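PDB 2I1S: hypothetical protein from Methanosarcina mazei, which is of unknown function but belongs to the family of plasmid pRiA4b ORF-3-like proteins. Local coordinates for residues T104-F107 against G108-W111. Numbering follows the deposited sequence.
Sequences TYDF and GDNW
Asp106 OD2 takes two backbone amides of the turn that follows it. Gly108 N, 3.0 Å from Asp106 OD2, arrives on the anti side, 23° out of the carboxylate plane, whereas Asp109 N, 3.1 Å from the same oxygen, comes down on it from above; both lie over the same face. CG stands anti to the Asp106 backbone N (chi1 -164°), beside the carbonyl carbon, which carries the carboxylate forward to the amides of Gly108 and Asp109. The other oxygen, Asp106 OD1, receives a water at 2.8 Å, and that water in turn accepts from Trp111 NE1 at the indole edge, in the ring plane. With both oxygens engaged, the carboxylate's rotation is probably restrained. The Asp109 carboxylate stacks almost parallel to it, Asp106 OD1 and Asp109 OD2 being 4.1 Å apart; this proximity of like charges is probably eased by the water and by Gly145 N, which hydrogen-bonds Asp109 OD2. The main chain closes the turn through Asn110 N to Asp106 O, 2.6 Å, with Asn110 in a left-handed conformation. At the strand end of the loop, Tyr105 and Trp111 form an antiparallel hydrogen-bonded pair: Tyr105 N reaches Trp111 O at 2.9 Å, but the return bond is weak. Their side chains share one face of the sheet, Tyr105 CD2 lying 4.1 Å from Trp111 CD1, and Trp47 meets both rings. Tyr105 OH bonds Glu142 and Tyr50 N. This is a beta-hairpin joining neighbouring strands 100-105 and 111-122, its five-residue loop 106-110 closed by an alpha-turn and started by an Asx turn at Asp106.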
ATOM      1  N   THR A 104      -1.098  -5.075   6.353  1.00 31.77           N
ATOM      2  CA  THR A 104      -0.394  -6.288   5.972  1.00 32.39           C
ATOM      3  C   THR A 104      -1.152  -6.994   4.822  1.00 32.65           C
ATOM      4  O   THR A 104      -2.376  -7.159   4.855  1.00 32.47           O
ATOM      5  CB  THR A 104      -0.211  -7.231   7.208  1.00 32.67           C
ATOM      6  OG1 THR A 104       0.447  -6.511   8.263  1.00 33.02           O
ATOM      7  CG2 THR A 104       0.614  -8.500   6.862  1.00 32.49           C
ATOM      8  N   TYR A 105      -0.408  -7.381   3.791  1.00 32.72           N
ATOM      9  CA  TYR A 105      -0.934  -8.102   2.660  1.00 32.48           C
ATOM     10  C   TYR A 105       0.005  -9.291   2.402  1.00 33.43           C
ATOM     11  O   TYR A 105       1.234  -9.117   2.337  1.00 33.80           O
ATOM     12  CB  TYR A 105      -1.014  -7.173   1.439  1.00 32.02           C
ATOM     13  CG  TYR A 105      -1.289  -7.903   0.137  1.00 32.07           C
ATOM     14  CD1 TYR A 105      -2.502  -8.613  -0.045  1.00 32.77           C
ATOM     15  CD2 TYR A 105      -0.331  -7.935  -0.894  1.00 28.67           C
ATOM     16  CE1 TYR A 105      -2.777  -9.315  -1.237  1.00 29.60           C
ATOM     17  CE2 TYR A 105      -0.591  -8.619  -2.091  1.00 27.19           C
ATOM     18  CZ  TYR A 105      -1.829  -9.335  -2.247  1.00 30.32           C
ATOM     19  OH  TYR A 105      -2.139 -10.034  -3.422  1.00 29.60           O
ATOM     20  N   ASP A 106      -0.572 -10.493   2.254  1.00 34.26           N
ATOM     21  CA  ASP A 106       0.180 -11.743   2.050  1.00 34.74           C
ATOM     22  C   ASP A 106       0.764 -12.179   3.371  1.00 34.96           C
ATOM     23  O   ASP A 106       1.799 -11.666   3.793  1.00 35.16           O
ATOM     24  CB  ASP A 106       1.302 -11.611   0.976  1.00 35.06           C
ATOM     25  CG  ASP A 106       1.825 -12.973   0.479  1.00 35.14           C
ATOM     26  OD1 ASP A 106       2.296 -13.064  -0.662  1.00 34.14           O
ATOM     27  OD2 ASP A 106       1.752 -13.975   1.225  1.00 38.02           O
ATOM     28  N   PHE A 107       0.111 -13.136   4.018  1.00 34.84           N
ATOM     29  CA  PHE A 107       0.529 -13.611   5.334  1.00 34.86           C
ATOM     30  C   PHE A 107       1.691 -14.602   5.248  1.00 35.10           C
ATOM     31  O   PHE A 107       2.174 -15.088   6.289  1.00 34.97           O
ATOM     32  CB  PHE A 107      -0.685 -14.202   6.119  1.00 34.94           C
ATOM     33  CG  PHE A 107      -1.763 -13.167   6.426  1.00 35.34           C
ATOM     34  CD1 PHE A 107      -1.525 -11.796   6.193  1.00 34.18           C
ATOM     35  CD2 PHE A 107      -2.978 -13.548   6.976  1.00 34.48           C
ATOM     36  CE1 PHE A 107      -2.479 -10.838   6.458  1.00 34.93           C
ATOM     37  CE2 PHE A 107      -3.959 -12.588   7.262  1.00 33.93           C
ATOM     38  CZ  PHE A 107      -3.720 -11.240   7.001  1.00 35.46           C
ATOM     39  N   GLY A 108       2.131 -14.908   4.024  1.00 34.45           N
ATOM     40  CA  GLY A 108       3.376 -15.670   3.807  1.00 35.09           C
ATOM     41  C   GLY A 108       4.577 -14.742   3.611  1.00 36.05           C
ATOM     42  O   GLY A 108       5.518 -14.732   4.408  1.00 36.45           O
ATOM     43  N   ASP A 109       4.540 -13.936   2.556  1.00 36.52           N
ATOM     44  CA  ASP A 109       5.595 -12.955   2.304  1.00 36.81           C
ATOM     45  C   ASP A 109       5.590 -11.797   3.318  1.00 37.17           C
ATOM     46  O   ASP A 109       6.641 -11.188   3.551  1.00 37.61           O
ATOM     47  CB  ASP A 109       5.502 -12.392   0.870  1.00 37.00           C
ATOM     48  CG  ASP A 109       6.089 -13.332  -0.195  1.00 35.86           C
ATOM     49  OD1 ASP A 109       6.317 -14.538   0.060  1.00 37.31           O
ATOM     50  OD2 ASP A 109       6.336 -12.845  -1.317  1.00 34.88           O
ATOM     51  N   ASN A 110       4.427 -11.491   3.894  1.00 37.99           N
ATOM     52  CA  ASN A 110       4.283 -10.522   4.997  1.00 37.89           C
ATOM     53  C   ASN A 110       4.672  -9.097   4.539  1.00 38.15           C
ATOM     54  O   ASN A 110       5.566  -8.444   5.084  1.00 38.91           O
ATOM     55  CB  ASN A 110       5.018 -11.024   6.273  1.00 39.04           C
ATOM     56  CG  ASN A 110       4.731 -10.153   7.546  1.00 41.32           C
ATOM     57  OD1 ASN A 110       3.621  -9.640   7.744  1.00 47.84           O
ATOM     58  ND2 ASN A 110       5.758  -9.997   8.405  1.00 44.91           N
ATOM     59  N   TRP A 111       4.029  -8.644   3.473  1.00 37.44           N
ATOM     60  CA  TRP A 111       4.220  -7.267   3.025  1.00 37.35           C
ATOM     61  C   TRP A 111       3.490  -6.347   3.955  1.00 37.15           C
ATOM     62  O   TRP A 111       2.311  -6.578   4.273  1.00 37.20           O
ATOM     63  CB  TRP A 111       3.672  -7.054   1.597  1.00 36.07           C
ATOM     64  CG  TRP A 111       4.269  -7.982   0.540  1.00 34.23           C
ATOM     65  CD1 TRP A 111       3.587  -8.874  -0.225  1.00 32.06           C
ATOM     66  CD2 TRP A 111       5.651  -8.069   0.132  1.00 32.69           C
ATOM     67  NE1 TRP A 111       4.450  -9.537  -1.065  1.00 32.39           N
ATOM     68  CE2 TRP A 111       5.720  -9.057  -0.881  1.00 33.02           C
ATOM     69  CE3 TRP A 111       6.836  -7.416   0.531  1.00 31.75           C
ATOM     70  CZ2 TRP A 111       6.936  -9.413  -1.518  1.00 34.32           C
ATOM     71  CZ3 TRP A 111       8.045  -7.767  -0.081  1.00 31.64           C
ATOM     72  CH2 TRP A 111       8.085  -8.756  -1.117  1.00 33.66           C
TER
HETATM   73  O   HOH W   1       2.818 -11.330  -2.800  1.00 31.35           O